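Local coordinates for protein putative NADP oxidoreductase BF3122 (Bacteroides fragilis, PDB 3D1L) that is a putative oxidoreductase that probably uses NADP bound to a Rossmann-type domain, at residues P115-F120 with E142-E147. Residues are numbered along the deposited sequence; the frame is centred on the assembly and turned at random.
Sequences PHYGVF and EASSTE
Y117 and S144 face each other where two antiparallel strands part. S144 CB sits 3.6 Å from the centroid of the Y117 ring and only 10° off the ring normal, a CH-pi contact over the middle of one face. One bond further, S144 OG lies between the backbone N and the carbonyl carbon (chi1 54°), which turns it from the ring to the main chain: it accepts a hydrogen bond from Y117 N at 3.2 Å, with 159° at the hydrogen. S144 OG also has a weak hydrogen bond to D148. The residue's own backbone N donates to Y117 O at 2.8 Å, so S144 grips both the amide and the carbonyl of Y117, its hydroxyl replacing the backbone acceptor of a regular strand.

Beyond this point V119 and E142 form a hydrogen-bonded pair, V119 N to E142 O at 2.8 Å, the donor above the carbonyl plane, and E142 N to V119 O at 3.1 Å. Between that pair and the Y117-S144 bonds, G118 and A143 make a non-hydrogen-bonded pair whose CA atoms approach to 3.7 Å; G118, with only hydrogens on CA, lets the backbones come this close. The side chains of V119 and E142 lie alongside, V119 CG2 3.9 Å from E142 OE1, while that carboxylate oxygen is held by S168 and a salt bridge to R171.

The contact thus joins strand 117-122 to strand 139-143, the antiparallel step of the mixed sheet. Strand 97-100 flanks 117-122 on its other side, and helix 146-157 starts directly after S145, its N-cap residue.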
ATOM      1  N   PRO B 115      -7.583  19.422 -37.075  1.00 41.97           N
ATOM      2  CA  PRO B 115      -8.041  18.296 -37.883  1.00 41.49           C
ATOM      3  C   PRO B 115      -7.703  16.891 -37.353  1.00 41.10           C
ATOM      4  O   PRO B 115      -8.425  15.970 -37.672  1.00 40.54           O
ATOM      5  CB  PRO B 115      -7.385  18.540 -39.249  1.00 41.35           C
ATOM      6  CG  PRO B 115      -6.244  19.474 -38.972  1.00 41.71           C
ATOM      7  CD  PRO B 115      -6.600  20.276 -37.782  1.00 41.97           C
ATOM      8  N   HIS B 116      -6.609  16.724 -36.603  1.00 40.22           N
ATOM      9  CA  HIS B 116      -6.219  15.409 -36.108  1.00 40.09           C
ATOM     10  C   HIS B 116      -5.985  15.510 -34.594  1.00 41.21           C
ATOM     11  O   HIS B 116      -5.237  16.388 -34.103  1.00 40.06           O
ATOM     12  CB  HIS B 116      -4.997  14.855 -36.853  1.00 39.82           C
ATOM     13  CG  HIS B 116      -5.141  14.876 -38.343  1.00 38.80           C
ATOM     14  ND1 HIS B 116      -5.652  13.812 -39.058  1.00 39.06           N
ATOM     15  CD2 HIS B 116      -4.899  15.857 -39.252  1.00 38.08           C
ATOM     16  CE1 HIS B 116      -5.694  14.128 -40.341  1.00 38.49           C
ATOM     17  NE2 HIS B 116      -5.232  15.357 -40.486  1.00 36.36           N
ATOM     18  N   TYR B 117      -6.653  14.621 -33.859  1.00 40.83           N
ATOM     19  CA  TYR B 117      -6.697  14.724 -32.408  1.00 41.43           C
ATOM     20  C   TYR B 117      -7.131  13.387 -31.802  1.00 41.37           C
ATOM     21  O   TYR B 117      -7.617  12.509 -32.521  1.00 42.39           O
ATOM     22  CB  TYR B 117      -7.620  15.859 -31.973  1.00 41.32           C
ATOM     23  CG  TYR B 117      -9.060  15.715 -32.403  1.00 41.59           C
ATOM     24  CD1 TYR B 117      -9.959  14.959 -31.647  1.00 43.05           C
ATOM     25  CD2 TYR B 117      -9.533  16.362 -33.544  1.00 42.67           C
ATOM     26  CE1 TYR B 117     -11.290  14.818 -32.035  1.00 43.53           C
ATOM     27  CE2 TYR B 117     -10.874  16.250 -33.944  1.00 41.67           C
ATOM     28  CZ  TYR B 117     -11.739  15.471 -33.185  1.00 43.27           C
ATOM     29  OH  TYR B 117     -13.057  15.343 -33.555  1.00 43.40           O
ATOM     30  N   GLY B 118      -6.962  13.239 -30.497  1.00 40.86           N
ATOM     31  CA  GLY B 118      -7.234  11.968 -29.845  1.00 40.96           C
ATOM     32  C   GLY B 118      -6.891  11.989 -28.381  1.00 41.11           C
ATOM     33  O   GLY B 118      -6.563  13.034 -27.828  1.00 40.96           O
ATOM     34  N   VAL B 119      -7.010  10.825 -27.747  1.00 40.99           N
ATOM     35  CA  VAL B 119      -6.718  10.655 -26.337  1.00 40.04           C
ATOM     36  C   VAL B 119      -5.719   9.517 -26.269  1.00 39.87           C
ATOM     37  O   VAL B 119      -5.879   8.510 -26.939  1.00 39.51           O
ATOM     38  CB  VAL B 119      -7.996  10.309 -25.531  1.00 40.73           C
ATOM     39  CG1 VAL B 119      -7.676  10.066 -24.050  1.00 38.78           C
ATOM     40  CG2 VAL B 119      -9.021  11.413 -25.674  1.00 41.21           C
ATOM     41  N   PHE B 120      -4.675   9.708 -25.483  1.00 40.10           N
ATOM     42  CA  PHE B 120      -3.546   8.794 -25.382  1.00 40.27           C
ATOM     43  C   PHE B 120      -3.374   8.555 -23.875  1.00 40.39           C
ATOM     44  O   PHE B 120      -2.565   9.233 -23.237  1.00 39.48           O
ATOM     45  CB  PHE B 120      -2.335   9.525 -25.947  1.00 40.84           C
ATOM     46  CG  PHE B 120      -1.170   8.655 -26.312  1.00 41.34           C
ATOM     47  CD1 PHE B 120      -1.284   7.655 -27.273  1.00 41.64           C
ATOM     48  CD2 PHE B 120       0.074   8.913 -25.766  1.00 43.58           C
ATOM     49  CE1 PHE B 120      -0.194   6.882 -27.634  1.00 43.04           C
ATOM     50  CE2 PHE B 120       1.195   8.150 -26.132  1.00 46.06           C
ATOM     51  CZ  PHE B 120       1.060   7.133 -27.075  1.00 44.12           C
ATOM     52  N   GLU B 142      -8.123   6.714 -28.182  1.00 42.62           N
ATOM     53  CA  GLU B 142      -9.238   7.210 -28.981  1.00 42.73           C
ATOM     54  C   GLU B 142      -8.604   8.223 -29.948  1.00 42.50           C
ATOM     55  O   GLU B 142      -7.609   8.866 -29.591  1.00 42.13           O
ATOM     56  CB  GLU B 142     -10.251   7.897 -28.055  1.00 42.54           C
ATOM     57  CG  GLU B 142     -11.708   7.758 -28.464  1.00 42.46           C
ATOM     58  CD  GLU B 142     -12.618   8.607 -27.595  1.00 42.94           C
ATOM     59  OE1 GLU B 142     -12.117   9.169 -26.598  1.00 46.15           O
ATOM     60  OE2 GLU B 142     -13.831   8.713 -27.897  1.00 43.30           O
ATOM     61  N   ALA B 143      -9.122   8.326 -31.176  1.00 42.26           N
ATOM     62  CA  ALA B 143      -8.675   9.365 -32.114  1.00 41.99           C
ATOM     63  C   ALA B 143      -9.768   9.774 -33.104  1.00 42.32           C
ATOM     64  O   ALA B 143     -10.753   9.065 -33.278  1.00 41.23           O
ATOM     65  CB  ALA B 143      -7.410   8.945 -32.845  1.00 42.63           C
ATOM     66  N   SER B 144      -9.569  10.932 -33.735  1.00 42.71           N
ATOM     67  CA  SER B 144     -10.498  11.519 -34.722  1.00 42.92           C
ATOM     68  C   SER B 144     -10.684  10.715 -36.009  1.00 43.96           C
ATOM     69  O   SER B 144     -11.621  10.967 -36.759  1.00 44.43           O
ATOM     70  CB  SER B 144     -10.027  12.913 -35.106  1.00 41.98           C
ATOM     71  OG  SER B 144      -8.676  12.839 -35.530  1.00 40.34           O
ATOM     72  N   SER B 145      -9.787   9.772 -36.278  1.00 44.72           N
ATOM     73  CA  SER B 145      -9.953   8.849 -37.397  1.00 45.42           C
ATOM     74  C   SER B 145      -9.248   7.538 -37.104  1.00 46.27           C
ATOM     75  O   SER B 145      -8.384   7.468 -36.227  1.00 46.65           O
ATOM     76  CB  SER B 145      -9.380   9.454 -38.684  1.00 45.43           C
ATOM     77  OG  SER B 145      -7.978   9.603 -38.573  1.00 45.87           O
ATOM     78  N   THR B 146      -9.608   6.508 -37.861  1.00 47.10           N
ATOM     79  CA  THR B 146      -9.020   5.176 -37.746  1.00 48.29           C
ATOM     80  C   THR B 146      -7.508   5.206 -37.995  1.00 48.54           C
ATOM     81  O   THR B 146      -6.750   4.486 -37.352  1.00 49.12           O
ATOM     82  CB  THR B 146      -9.712   4.164 -38.735  1.00 48.60           C
ATOM     83  OG1 THR B 146     -10.883   4.760 -39.307  1.00 49.54           O
ATOM     84  CG2 THR B 146     -10.126   2.902 -38.024  1.00 48.89           C
ATOM     85  N   GLU B 147      -7.080   6.047 -38.930  1.00 48.74           N
ATOM     86  CA  GLU B 147      -5.683   6.165 -39.290  1.00 49.41           C
ATOM     87  C   GLU B 147      -4.889   6.867 -38.166  1.00 48.55           C
ATOM     88  O   GLU B 147      -3.744   6.500 -37.891  1.00 48.25           O
ATOM     89  CB  GLU B 147      -5.548   6.942 -40.606  1.00 50.84           C
ATOM     90  CG  GLU B 147      -6.335   6.321 -41.813  1.00 54.06           C
ATOM     91  CD  GLU B 147      -7.871   6.425 -41.680  1.00 58.94           C
ATOM     92  OE1 GLU B 147      -8.393   7.554 -41.540  1.00 60.91           O
ATOM     93  OE2 GLU B 147      -8.562   5.369 -41.715  1.00 61.96           O
TER